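Local coordinates for tube-forming protein in Mycobacterial Envelpe, TiME (Mycolicibacterium smegmatis, PDB 7CU9) that probably forms a tube across the mycobacterial outer envelope that may serve as a secretion channel, at residues R97-V102 against N160-A165; T154-E159 against A176-A181; G6-A11 against V86-T91; L81-V86 against Q164-Q169. All blocks are in the same frame, centred on the assembly; numbering follows the deposited sequence. Where two conformers were deposited one is given.

Contact 1 (R97-V102 against N160-A165)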
loop_
_atom_site.group_PDB
_atom_site.type_symbol
_atom_site.label_atom_id
_atom_site.label_comp_id
_atom_site.label_asym_id
_atom_site.label_seq_id
_atom_site.Cartn_x
_atom_site.Cartn_y
_atom_site.Cartn_z
ATOM N N ARG B 97 -22.382 24.105 -0.732
ATOM C CA ARG B 97 -23.666 23.371 -0.644
ATOM C C ARG B 97 -23.424 21.911 -1.042
ATOM O O ARG B 97 -23.984 21.024 -0.385
ATOM C CB ARG B 97 -24.744 24.042 -1.497
ATOM C CG ARG B 97 -25.259 25.341 -0.900
ATOM C CD ARG B 97 -26.485 25.844 -1.631
ATOM N NE ARG B 97 -26.229 26.259 -3.004
ATOM C CZ ARG B 97 -25.776 27.454 -3.382
ATOM N NH1 ARG B 97 -25.482 28.386 -2.491
ATOM N NH2 ARG B 97 -25.615 27.713 -4.667
ATOM N N ALA B 98 -22.609 21.658 -2.067
ATOM C CA ALA B 98 -22.293 20.282 -2.511
ATOM C C ALA B 98 -21.537 19.551 -1.397
ATOM O O ALA B 98 -21.879 18.386 -1.105
ATOM C CB ALA B 98 -21.519 20.306 -3.801
ATOM N N TYR B 99 -20.565 20.214 -0.770
ATOM C CA TYR B 99 -19.823 19.660 0.388
ATOM C C TYR B 99 -20.828 19.249 1.472
ATOM O O TYR B 99 -20.716 18.148 2.032
ATOM C CB TYR B 99 -18.796 20.666 0.908
ATOM C CG TYR B 99 -18.065 20.184 2.131
ATOM C CD1 TYR B 99 -17.100 19.198 2.029
ATOM C CD2 TYR B 99 -18.369 20.676 3.388
ATOM C CE1 TYR B 99 -16.439 18.718 3.148
ATOM C CE2 TYR B 99 -17.718 20.209 4.517
ATOM C CZ TYR B 99 -16.748 19.229 4.396
ATOM O OH TYR B 99 -16.109 18.770 5.515
ATOM N N HIS B 100 -21.807 20.105 1.752
ATOM C CA HIS B 100 -22.802 19.853 2.828
ATOM C C HIS B 100 -23.795 18.763 2.419
ATOM O O HIS B 100 -24.325 18.095 3.324
ATOM C CB HIS B 100 -23.430 21.166 3.304
ATOM C CG HIS B 100 -22.548 21.822 4.306
ATOM N ND1 HIS B 100 -22.518 21.414 5.627
ATOM C CD2 HIS B 100 -21.607 22.780 4.182
ATOM C CE1 HIS B 100 -21.609 22.110 6.274
ATOM N NE2 HIS B 100 -21.038 22.960 5.412
ATOM N N ARG B 101 -24.012 18.514 1.129
ATOM C CA ARG B 101 -24.849 17.356 0.715
ATOM C C ARG B 101 -24.118 16.052 1.072
ATOM O O ARG B 101 -24.802 15.059 1.352
ATOM C CB ARG B 101 -25.255 17.467 -0.756
ATOM C CG ARG B 101 -26.282 18.564 -0.990
ATOM C CD ARG B 101 -26.901 18.501 -2.370
ATOM N NE ARG B 101 -25.972 18.863 -3.434
ATOM C CZ ARG B 101 -25.737 20.100 -3.870
ATOM N NH1 ARG B 101 -26.340 21.142 -3.322
ATOM N NH2 ARG B 101 -24.878 20.292 -4.856
ATOM N N VAL B 102 -22.786 16.047 1.095
ATOM C CA VAL B 102 -22.017 14.874 1.608
ATOM C C VAL B 102 -22.175 14.807 3.130
ATOM O O VAL B 102 -22.651 13.768 3.634
ATOM C CB VAL B 102 -20.530 14.915 1.219
ATOM C CG1 VAL B 102 -19.778 13.741 1.841
ATOM C CG2 VAL B 102 -20.339 14.929 -0.293
ATOM N N ASN B 160 -14.246 26.985 -5.265
ATOM C CA ASN B 160 -15.470 26.570 -5.992
ATOM C C ASN B 160 -15.370 25.113 -6.453
ATOM O O ASN B 160 -16.154 24.719 -7.328
ATOM C CB ASN B 160 -15.711 27.484 -7.191
ATOM C CG ASN B 160 -14.588 27.416 -8.203
ATOM O OD1 ASN B 160 -13.423 27.215 -7.845
ATOM N ND2 ASN B 160 -14.918 27.609 -9.467
ATOM N N VAL B 161 -14.466 24.327 -5.871
ATOM C CA VAL B 161 -14.255 22.915 -6.286
ATOM C C VAL B 161 -14.628 21.991 -5.129
ATOM O O VAL B 161 -14.233 22.265 -3.984
ATOM C CB VAL B 161 -12.808 22.688 -6.752
ATOM C CG1 VAL B 161 -12.541 21.218 -7.050
ATOM C CG2 VAL B 161 -12.473 23.558 -7.957
ATOM N N LEU B 162 -15.357 20.925 -5.436
ATOM C CA LEU B 162 -15.490 19.766 -4.526
ATOM C C LEU B 162 -14.726 18.609 -5.157
ATOM O O LEU B 162 -15.030 18.230 -6.313
ATOM C CB LEU B 162 -16.960 19.407 -4.301
ATOM C CG LEU B 162 -17.193 18.315 -3.256
ATOM C CD1 LEU B 162 -16.784 18.791 -1.871
ATOM C CD2 LEU B 162 -18.633 17.842 -3.253
ATOM N N LEU B 163 -13.745 18.074 -4.439
ATOM C CA LEU B 163 -13.034 16.872 -4.925
ATOM C C LEU B 163 -13.211 15.739 -3.919
ATOM O O LEU B 163 -13.373 15.984 -2.704
ATOM C CB LEU B 163 -11.575 17.206 -5.234
ATOM C CG LEU B 163 -10.672 17.506 -4.046
ATOM C CD1 LEU B 163 -10.067 16.228 -3.485
ATOM C CD2 LEU B 163 -9.558 18.472 -4.434
ATOM N N GLN B 164 -13.225 14.526 -4.442
ATOM C CA GLN B 164 -13.327 13.304 -3.622
ATOM C C GLN B 164 -12.307 12.311 -4.154
ATOM O O GLN B 164 -12.091 12.255 -5.375
ATOM C CB GLN B 164 -14.741 12.734 -3.669
ATOM C CG GLN B 164 -15.791 13.656 -3.072
ATOM C CD GLN B 164 -17.114 12.938 -3.005
ATOM O OE1 GLN B 164 -17.696 12.594 -4.030
ATOM N NE2 GLN B 164 -17.578 12.667 -1.794
ATOM N N ALA B 165 -11.703 11.556 -3.250
ATOM C CA ALA B 165 -10.814 10.439 -3.612
ATOM C C ALA B 165 -11.069 9.287 -2.654
ATOM O O ALA B 165 -11.446 9.523 -1.495
ATOM C CB ALA B 165 -9.378 10.882 -3.597
#

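Contact 2 (T154-E159 against A176-A181)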
loop_
_atom_site.group_PDB
_atom_site.type_symbol
_atom_site.label_atom_id
_atom_site.label_comp_id
_atom_site.label_asym_id
_atom_site.label_seq_id
_atom_site.Cartn_x
_atom_site.Cartn_y
_atom_site.Cartn_z
ATOM N N THR B 154 -11.679 10.686 1.198
ATOM C CA THR B 154 -11.515 12.108 1.583
ATOM C C THR B 154 -12.362 12.962 0.640
ATOM O O THR B 154 -12.371 12.698 -0.581
ATOM C CB THR B 154 -10.042 12.521 1.643
ATOM O OG1 THR B 154 -10.005 13.799 2.283
ATOM C CG2 THR B 154 -9.372 12.588 0.289
ATOM N N THR B 155 -13.087 13.911 1.220
ATOM C CA THR B 155 -13.905 14.911 0.499
ATOM C C THR B 155 -13.366 16.283 0.876
ATOM O O THR B 155 -13.276 16.573 2.082
ATOM C CB THR B 155 -15.386 14.775 0.857
ATOM O OG1 THR B 155 -15.793 13.486 0.405
ATOM C CG2 THR B 155 -16.241 15.861 0.243
ATOM N N ARG B 156 -13.009 17.094 -0.111
ATOM C CA ARG B 156 -12.351 18.386 0.169
ATOM C C ARG B 156 -12.998 19.470 -0.669
ATOM O O ARG B 156 -13.141 19.295 -1.884
ATOM C CB ARG B 156 -10.855 18.267 -0.078
ATOM C CG ARG B 156 -10.250 17.166 0.771
ATOM C CD ARG B 156 -8.770 17.128 0.606
ATOM N NE ARG B 156 -8.242 16.005 1.349
ATOM C CZ ARG B 156 -6.953 15.808 1.540
ATOM N NH1 ARG B 156 -6.079 16.652 1.014
ATOM N NH2 ARG B 156 -6.545 14.760 2.232
ATOM N N LYS B 157 -13.381 20.545 0.007
ATOM C CA LYS B 157 -13.968 21.750 -0.615
ATOM C C LYS B 157 -12.845 22.781 -0.696
ATOM O O LYS B 157 -12.256 23.098 0.348
ATOM C CB LYS B 157 -15.175 22.174 0.219
ATOM C CG LYS B 157 -16.066 23.223 -0.418
ATOM C CD LYS B 157 -15.431 24.575 -0.461
ATOM C CE LYS B 157 -16.438 25.692 -0.341
ATOM N NZ LYS B 157 -15.755 26.999 -0.411
ATOM N N ARG B 158 -12.527 23.245 -1.900
ATOM C CA ARG B 158 -11.428 24.208 -2.142
ATOM C C ARG B 158 -11.977 25.277 -3.082
ATOM O O ARG B 158 -12.216 24.951 -4.244
ATOM C CB ARG B 158 -10.200 23.491 -2.711
ATOM C CG ARG B 158 -9.628 22.407 -1.807
ATOM C CD ARG B 158 -8.995 23.005 -0.566
ATOM N NE ARG B 158 -8.312 22.011 0.258
ATOM C CZ ARG B 158 -8.849 21.357 1.284
ATOM N NH1 ARG B 158 -10.103 21.556 1.654
ATOM N NH2 ARG B 158 -8.104 20.489 1.950
ATOM N N GLU B 159 -12.202 26.491 -2.572
ATOM C CA GLU B 159 -12.837 27.589 -3.344
ATOM C C GLU B 159 -14.148 27.052 -3.936
ATOM O O GLU B 159 -15.048 26.683 -3.163
ATOM C CB GLU B 159 -11.859 28.124 -4.396
ATOM C CG GLU B 159 -10.676 28.880 -3.815
ATOM C CD GLU B 159 -10.927 30.361 -3.568
ATOM O OE1 GLU B 159 -12.103 30.759 -3.515
ATOM O OE2 GLU B 159 -9.935 31.113 -3.425
ATOM N N ALA B 176 -2.124 7.060 1.111
ATOM C CA ALA B 176 -2.225 7.190 -0.362
ATOM C C ALA B 176 -3.373 8.136 -0.730
ATOM O O ALA B 176 -3.183 8.973 -1.628
ATOM C CB ALA B 176 -2.404 5.844 -1.013
ATOM N N VAL B 177 -4.521 8.044 -0.066
ATOM C CA VAL B 177 -5.676 8.897 -0.474
ATOM C C VAL B 177 -5.332 10.360 -0.165
ATOM O O VAL B 177 -5.758 11.255 -0.930
ATOM C CB VAL B 177 -7.011 8.427 0.135
ATOM C CG1 VAL B 177 -7.205 8.858 1.580
ATOM C CG2 VAL B 177 -8.179 8.892 -0.723
ATOM N N ASN B 178 -4.537 10.613 0.874
ATOM C CA ASN B 178 -4.101 11.991 1.227
ATOM C C ASN B 178 -3.104 12.497 0.180
ATOM O O ASN B 178 -3.231 13.658 -0.242
ATOM C CB ASN B 178 -3.535 12.060 2.644
ATOM C CG ASN B 178 -4.615 11.900 3.690
ATOM O OD1 ASN B 178 -5.799 12.033 3.387
ATOM N ND2 ASN B 178 -4.217 11.593 4.913
ATOM N N VAL B 179 -2.152 11.662 -0.245
ATOM C CA VAL B 179 -1.190 12.064 -1.313
ATOM C C VAL B 179 -1.991 12.363 -2.588
ATOM O O VAL B 179 -1.733 13.394 -3.233
ATOM C CB VAL B 179 -0.114 10.991 -1.563
ATOM C CG1 VAL B 179 0.692 11.301 -2.811
ATOM C CG2 VAL B 179 0.807 10.830 -0.364
ATOM N N LEU B 180 -2.941 11.494 -2.927
ATOM C CA LEU B 180 -3.756 11.607 -4.164
ATOM C C LEU B 180 -4.572 12.904 -4.125
ATOM O O LEU B 180 -4.533 13.648 -5.113
ATOM C CB LEU B 180 -4.657 10.378 -4.284
ATOM C CG LEU B 180 -5.642 10.381 -5.452
ATOM C CD1 LEU B 180 -4.935 10.629 -6.783
ATOM C CD2 LEU B 180 -6.425 9.082 -5.488
ATOM N N ALA B 181 -5.301 13.162 -3.040
ATOM C CA ALA B 181 -6.107 14.396 -2.897
ATOM C C ALA B 181 -5.192 15.621 -3.026
ATOM O O ALA B 181 -5.615 16.608 -3.651
ATOM C CB ALA B 181 -6.875 14.398 -1.601
HETATM O O HOH W 1 -6.483 18.248 -1.347
HETATM O O HOH W 2 -3.181 16.210 1.043
#

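Contact 3 (G6-A11 against V86-T91)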
loop_
_atom_site.group_PDB
_atom_site.type_symbol
_atom_site.label_atom_id
_atom_site.label_comp_id
_atom_site.label_asym_id
_atom_site.label_seq_id
_atom_site.Cartn_x
_atom_site.Cartn_y
_atom_site.Cartn_z
ATOM N N GLY B 6 -12.214 24.349 -16.779
ATOM C CA GLY B 6 -11.261 23.542 -17.559
ATOM C C GLY B 6 -10.349 22.682 -16.697
ATOM O O GLY B 6 -9.756 21.742 -17.244
ATOM N N VAL B 7 -10.212 22.958 -15.397
ATOM C CA VAL B 7 -9.225 22.223 -14.549
ATOM C C VAL B 7 -9.608 20.741 -14.460
ATOM O O VAL B 7 -8.715 19.931 -14.168
ATOM C CB VAL B 7 -9.047 22.834 -13.145
ATOM C CG1 VAL B 7 -8.579 24.278 -13.224
ATOM C CG2 VAL B 7 -10.292 22.697 -12.285
ATOM N N VAL B 8 -10.877 20.376 -14.667
ATOM C CA VAL B 8 -11.300 18.951 -14.519
ATOM C C VAL B 8 -10.593 18.109 -15.592
ATOM O O VAL B 8 -10.422 16.904 -15.361
ATOM C CB VAL B 8 -12.827 18.760 -14.568
ATOM C CG1 VAL B 8 -13.523 19.435 -13.403
ATOM C CG2 VAL B 8 -13.425 19.209 -15.875
ATOM N N SER B 9 -10.175 18.724 -16.703
ATOM C CA SER B 9 -9.456 18.047 -17.819
ATOM C C SER B 9 -8.073 17.541 -17.381
ATOM O O SER B 9 -7.500 16.716 -18.122
ATOM C CB SER B 9 -9.334 18.944 -19.028
ATOM O OG SER B 9 -10.598 19.138 -19.654
ATOM N N TYR B 10 -7.519 18.021 -16.261
ATOM C CA TYR B 10 -6.185 17.567 -15.781
ATOM C C TYR B 10 -6.109 17.454 -14.251
ATOM O O TYR B 10 -4.985 17.255 -13.756
ATOM C CB TYR B 10 -5.081 18.459 -16.356
ATOM C CG TYR B 10 -5.252 19.942 -16.141
ATOM C CD1 TYR B 10 -5.947 20.725 -17.047
ATOM C CD2 TYR B 10 -4.688 20.573 -15.045
ATOM C CE1 TYR B 10 -6.093 22.089 -16.862
ATOM C CE2 TYR B 10 -4.823 21.936 -14.844
ATOM C CZ TYR B 10 -5.529 22.700 -15.756
ATOM O OH TYR B 10 -5.668 24.044 -15.563
ATOM N N ALA B 11 -7.235 17.507 -13.528
ATOM C CA ALA B 11 -7.265 17.323 -12.056
ATOM C C ALA B 11 -7.397 15.836 -11.691
ATOM O O ALA B 11 -7.145 15.488 -10.526
ATOM C CB ALA B 11 -8.380 18.136 -11.446
ATOM N N VAL B 86 -14.055 15.099 -9.414
ATOM C CA VAL B 86 -13.771 16.554 -9.297
ATOM C C VAL B 86 -14.940 17.300 -9.924
ATOM O O VAL B 86 -15.239 17.062 -11.104
ATOM C CB VAL B 86 -12.439 16.946 -9.957
ATOM C CG1 VAL B 86 -12.168 18.433 -9.804
ATOM C CG2 VAL B 86 -11.280 16.130 -9.407
ATOM N N GLY B 87 -15.558 18.182 -9.147
ATOM C CA GLY B 87 -16.628 19.075 -9.614
ATOM C C GLY B 87 -16.215 20.519 -9.466
ATOM O O GLY B 87 -15.804 20.916 -8.361
ATOM N N VAL B 88 -16.326 21.298 -10.539
ATOM C CA VAL B 88 -16.107 22.768 -10.494
ATOM C C VAL B 88 -17.477 23.429 -10.547
ATOM O O VAL B 88 -18.248 23.131 -11.481
ATOM C CB VAL B 88 -15.204 23.263 -11.633
ATOM C CG1 VAL B 88 -15.026 24.775 -11.578
ATOM C CG2 VAL B 88 -13.862 22.554 -11.629
ATOM N N PHE B 89 -17.764 24.282 -9.574
ATOM C CA PHE B 89 -19.047 25.009 -9.468
ATOM C C PHE B 89 -18.848 26.466 -9.879
ATOM O O PHE B 89 -17.733 26.982 -9.804
ATOM C CB PHE B 89 -19.597 24.874 -8.052
ATOM C CG PHE B 89 -19.958 23.453 -7.706
ATOM C CD1 PHE B 89 -18.986 22.564 -7.275
ATOM C CD2 PHE B 89 -21.259 22.994 -7.854
ATOM C CE1 PHE B 89 -19.315 21.253 -6.971
ATOM C CE2 PHE B 89 -21.586 21.680 -7.552
ATOM C CZ PHE B 89 -20.614 20.813 -7.109
ATOM N N ALA B 90 -19.927 27.120 -10.298
ATOM C CA ALA B 90 -19.888 28.532 -10.740
ATOM C C ALA B 90 -19.507 29.448 -9.570
ATOM O O ALA B 90 -18.947 30.531 -9.816
ATOM C CB ALA B 90 -21.215 28.921 -11.330
ATOM N N THR B 91 -19.808 29.048 -8.332
ATOM C CA THR B 91 -19.580 29.886 -7.129
ATOM C C THR B 91 -18.987 29.047 -6.001
ATOM O O THR B 91 -19.216 27.829 -5.965
ATOM C CB THR B 91 -20.875 30.545 -6.642
ATOM O OG1 THR B 91 -21.750 29.531 -6.150
ATOM C CG2 THR B 91 -21.575 31.324 -7.730
#

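Contact 4 (L81-V86 against Q164-Q169)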
loop_
_atom_site.group_PDB
_atom_site.type_symbol
_atom_site.label_atom_id
_atom_site.label_comp_id
_atom_site.label_asym_id
_atom_site.label_seq_id
_atom_site.Cartn_x
_atom_site.Cartn_y
_atom_site.Cartn_z
ATOM N N LEU B 81 -8.021 -0.592 -5.673
ATOM C CA LEU B 81 -9.018 0.191 -6.441
ATOM C C LEU B 81 -8.941 1.636 -5.955
ATOM O O LEU B 81 -8.911 1.862 -4.729
ATOM C CB LEU B 81 -10.430 -0.378 -6.282
ATOM C CG LEU B 81 -11.510 0.358 -7.077
ATOM C CD1 LEU B 81 -12.611 -0.585 -7.533
ATOM C CD2 LEU B 81 -12.100 1.510 -6.275
ATOM N N VAL B 82 -8.888 2.568 -6.899
ATOM C CA VAL B 82 -8.741 4.017 -6.610
ATOM C C VAL B 82 -9.784 4.761 -7.438
ATOM O O VAL B 82 -9.868 4.528 -8.653
ATOM C CB VAL B 82 -7.317 4.511 -6.908
ATOM C CG1 VAL B 82 -7.182 6.008 -6.687
ATOM C CG2 VAL B 82 -6.296 3.746 -6.082
ATOM N N LYS B 83 -10.543 5.639 -6.798
ATOM C CA LYS B 83 -11.567 6.436 -7.502
ATOM C C LYS B 83 -11.331 7.913 -7.190
ATOM O O LYS B 83 -10.891 8.248 -6.077
ATOM C CB LYS B 83 -12.968 5.956 -7.121
ATOM C CG LYS B 83 -14.094 6.478 -7.999
ATOM C CD LYS B 83 -15.383 5.773 -7.706
ATOM C CE LYS B 83 -16.547 6.259 -8.534
ATOM N NZ LYS B 83 -17.729 5.387 -8.351
ATOM N N GLN B 84 -11.609 8.753 -8.175
ATOM C CA GLN B 84 -11.486 10.224 -8.079
ATOM C C GLN B 84 -12.733 10.865 -8.680
ATOM O O GLN B 84 -13.248 10.341 -9.684
ATOM C CB GLN B 84 -10.274 10.698 -8.869
ATOM C CG GLN B 84 -8.955 10.180 -8.340
ATOM C CD GLN B 84 -7.870 10.500 -9.333
ATOM O OE1 GLN B 84 -7.440 11.644 -9.468
ATOM N NE2 GLN B 84 -7.456 9.490 -10.081
ATOM N N ALA B 85 -13.183 11.973 -8.101
ATOM C CA ALA B 85 -14.272 12.798 -8.661
ATOM C C ALA B 85 -13.938 14.260 -8.395
ATOM O O ALA B 85 -13.553 14.582 -7.263
ATOM C CB ALA B 85 -15.602 12.414 -8.064
ATOM N N VAL B 86 -14.055 15.099 -9.414
ATOM C CA VAL B 86 -13.771 16.554 -9.297
ATOM C C VAL B 86 -14.940 17.300 -9.924
ATOM O O VAL B 86 -15.239 17.062 -11.104
ATOM C CB VAL B 86 -12.439 16.946 -9.957
ATOM C CG1 VAL B 86 -12.168 18.433 -9.804
ATOM C CG2 VAL B 86 -11.280 16.130 -9.407
ATOM N N GLN B 164 -13.225 14.526 -4.442
ATOM C CA GLN B 164 -13.327 13.304 -3.622
ATOM C C GLN B 164 -12.307 12.311 -4.154
ATOM O O GLN B 164 -12.091 12.255 -5.375
ATOM C CB GLN B 164 -14.741 12.734 -3.669
ATOM C CG GLN B 164 -15.791 13.656 -3.072
ATOM C CD GLN B 164 -17.114 12.938 -3.005
ATOM O OE1 GLN B 164 -17.696 12.594 -4.030
ATOM N NE2 GLN B 164 -17.578 12.667 -1.794
ATOM N N ALA B 165 -11.703 11.556 -3.250
ATOM C CA ALA B 165 -10.814 10.439 -3.612
ATOM C C ALA B 165 -11.069 9.287 -2.654
ATOM O O ALA B 165 -11.446 9.523 -1.495
ATOM C CB ALA B 165 -9.378 10.882 -3.597
ATOM N N LYS B 166 -10.880 8.076 -3.163
ATOM C CA LYS B 166 -11.126 6.818 -2.433
ATOM C C LYS B 166 -10.004 5.857 -2.811
ATOM O O LYS B 166 -9.764 5.682 -4.015
ATOM C CB LYS B 166 -12.508 6.282 -2.809
ATOM C CG LYS B 166 -12.872 4.918 -2.247
ATOM C CD LYS B 166 -14.196 4.415 -2.770
ATOM C CE LYS B 166 -14.090 3.820 -4.159
ATOM N NZ LYS B 166 -15.389 3.299 -4.640
ATOM N N VAL B 167 -9.329 5.294 -1.814
ATOM C CA VAL B 167 -8.301 4.237 -2.018
ATOM C C VAL B 167 -8.754 3.002 -1.244
ATOM O O VAL B 167 -8.908 3.104 -0.017
ATOM C CB VAL B 167 -6.901 4.706 -1.596
ATOM C CG1 VAL B 167 -5.905 3.559 -1.648
ATOM C CG2 VAL B 167 -6.425 5.872 -2.454
ATOM N N CYS B 168 -8.983 1.904 -1.967
ATOM C CA CYS B 168 -9.472 0.614 -1.429
ATOM C C CYS B 168 -8.338 -0.406 -1.517
ATOM O O CYS B 168 -7.693 -0.501 -2.576
ATOM C CB CYS B 168 -10.670 0.095 -2.210
ATOM S SG CYS B 168 -12.119 1.183 -2.163
ATOM N N GLN B 169 -8.104 -1.133 -0.432
ATOM C CA GLN B 169 -6.999 -2.110 -0.325
ATOM C C GLN B 169 -7.071 -2.772 1.045
ATOM O O GLN B 169 -7.768 -2.262 1.931
ATOM C CB GLN B 169 -5.637 -1.433 -0.493
ATOM C CG GLN B 169 -5.458 -0.180 0.357
ATOM C CD GLN B 169 -4.040 0.335 0.322
ATOM O OE1 GLN B 169 -3.636 1.043 -0.594
ATOM N NE2 GLN B 169 -3.266 -0.020 1.335
#

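Contact 1 (R97-V102 against N160-A165)
Leu162 carries this contact, pushing its branched end from strand 161-169 against one side of the helical turns that hold Ala98, Tyr99 and Val102. Its CB leaves the strand toward the helix, and CG lies anti to the backbone N (chi1 -174°); from CG the two methyls fork to different helix residues. Leu162 CD1 sits beside Tyr99, 3.9 Å from Tyr99 CA and equally close to Tyr99 CB. The same methyl lies in the plane of the Tyr99 ring at its edge, 3.9 Å from Tyr99 CD1, and the two side chains cross at about a right angle. Leu162 CD2 turns to the other neighbour and meets Ala98 CB at 3.8 Å. Val102 CG2 stands farther off, 4.5 Å from Leu162 CD2, and instead meets Gln164 tip to tip, its CG2 3.9 Å from Gln164 NE2. That amide is occupied by Thr155 OG1 at NE2 and by Gly53 N at OE1, while the Tyr99 hydroxyl bonds to Gly134 O. Phe89, together with Val57 and Phe58 of helix 55-58, packs around the same leucine. With no hydrogen bond passing between the segments and the polar ends served by other parts of the chain, helix 92-103 is held on the sheet here by van der Waals contact and the burial of apolar surface.

Contact 2 (T154-E159 against A176-A181)
Ala181 lays its methyl on the guanidinium of Arg156, with CB over the centre of one face and 3.4 Å from Arg156 CZ. The same Ala181 CB meets Thr154 CG2 at 3.6 Å, so one small helix residue is shared by two strand side chains, Thr154 and Arg156, that both point to the helix. Thr154 CG2 also touches Val177 CG2, one turn earlier in the helix, at 4.0 Å. Around the guanidinium, Arg156 NE donates to Thr154 OG1 at 3.0 Å in a nearly straight bond (169°) that lies in the plane of the group. Arg156 NH1 donates to two waters: one is bonded to Asn178 O, 2.9 Å away, and the other more weakly to Ala181 O. Asn178 OD1, in the one of two conformers described, comes near Arg156 NH2 at the edge of the group, but at a poor angle and not as a hydrogen bond.

The arginine is extended from CG to NE, which carries its head over the helix. Behind the first shell, Thr154 OG1 is itself tied to Asp139, and Arg156 CB lies over one face of the Arg158 guanidinium, toward its rim, while Arg158 forms a salt bridge with Asp137. Elsewhere on the helix, Ala176 and Val179 pack on Pro5 and Asp4 of the second subunit. The strand and helix segments run in similar directions, their axes 27° apart and 9.6 Å from each other at closest approach. This is a helix packed on one face of an antiparallel sheet, an α+β arrangement, in the PknH-like extracellular domain.

Contact 3 (G6-A11 against V86-T91)
Val7 and Val8 meet Val88 in an apolar contact of side chains, with no hydrogen bond across it, where the N-terminal segment of the chain lies against the C-terminal end of strand 77-89. Val88 CG2 is the meeting point: Val7 CG2 lies 3.6 Å from it, the two side chains crossing at about a right angle, and Val8 CG1 comes equally close from the neighbouring residue. Val88 CG2 lies anti to its own carbonyl carbon, beside the backbone N (CG1 has chi1 179°), and from there it faces both valines at once. Val8 CG1 also spans to the next strand residue facing the N-terminal segment, 4.0 Å from Val86 CG1, and rests 3.7 Å from the carbonyl atom Val86 O. Farther along the N-terminal segment, Ala11 CB touches Val86 CG2 at 4.1 Å, extending the line of contact. Neighbours enlarge the apolar patch: Leu188 packs on Val7, and Val161 of the adjacent strand lies beside both Val86 and Val88. The arrangement is that of an N-terminal segment, weakly helical at most, laid over one face of an antiparallel sheet, on the side also covered by helix 174-185, within the PknH-like extracellular domain.

Contact 4 (L81-V86 against Q164-Q169)
Lys166 O takes the N-H of Lys83 at 2.9 Å, in the carbonyl plane, and also receives the CA-H of Val82, whose CA is 3.2 Å away. This double grip belongs to a ladder of six backbone hydrogen bonds, in which Leu81 with Cys168, Lys83 with Lys166 and Ala85 with Gln164 form the hydrogen-bonded pairs. Val82 with Val167 and Gln84 with Ala165 are the non-hydrogen-bonded pairs between them. The bond from Cys168 N to Leu81 O measures 2.8 Å and runs nearly along the C=O axis (170°).

On the face of Leu81, Lys83 and Lys166, a bend in the Lys166 chain at chi3 (80°) brings CE to 3.7 Å from Leu81 CD2. That Lys166 CE also lies 3.8 Å from Lys83 CB, so the aliphatic parts of the lysines pack together. Their ammonium groups, with the two NZ atoms 4.9 Å apart, both form salt bridges with the carboxylate of Asp51, which would offset the repulsion between them. Cys168 is bonded to Cys151 as a disulfide, tying the strand to its other neighbour, strand 150-158. On the opposite face, that of Val82, Gln84, Ala165 and Val167, Val82 CG2 meets Val167 CG2 at 4.2 Å, and helix 174-185 covers that face, with Leu180 on Val82 and Val177 on Ala165. Gln84, on the same face, takes Met13 N at its OE1. The whole is a regular antiparallel strand pair at the heart of the sheet on which the PknH-like domain is built.

How the contacts relate
All four contacts converge on one antiparallel sheet, where strands 77-89, 161-169 and 150-158 lie side by side. Contact 4 joins the first two of these strands; it shares Gln164 and Ala165 with contact 1 and Val86 with contact 3. Helix 92-103 in contact 1 covers one face, whereas helix 174-185 in contact 2 and the N-terminal segment in contact 3 lie on the opposite face. Centres are about 10 Å apart for contacts 2 and 4 and about 17 Å for contacts 3 and 4. Along the chain contact 3 closes before contacts 1 and 2 open, and its segments alternate with those of contact 4. Both faces of the central strands are thus covered, and contacts 1, 3 and 4 unite parts 58 to 78 residues apart.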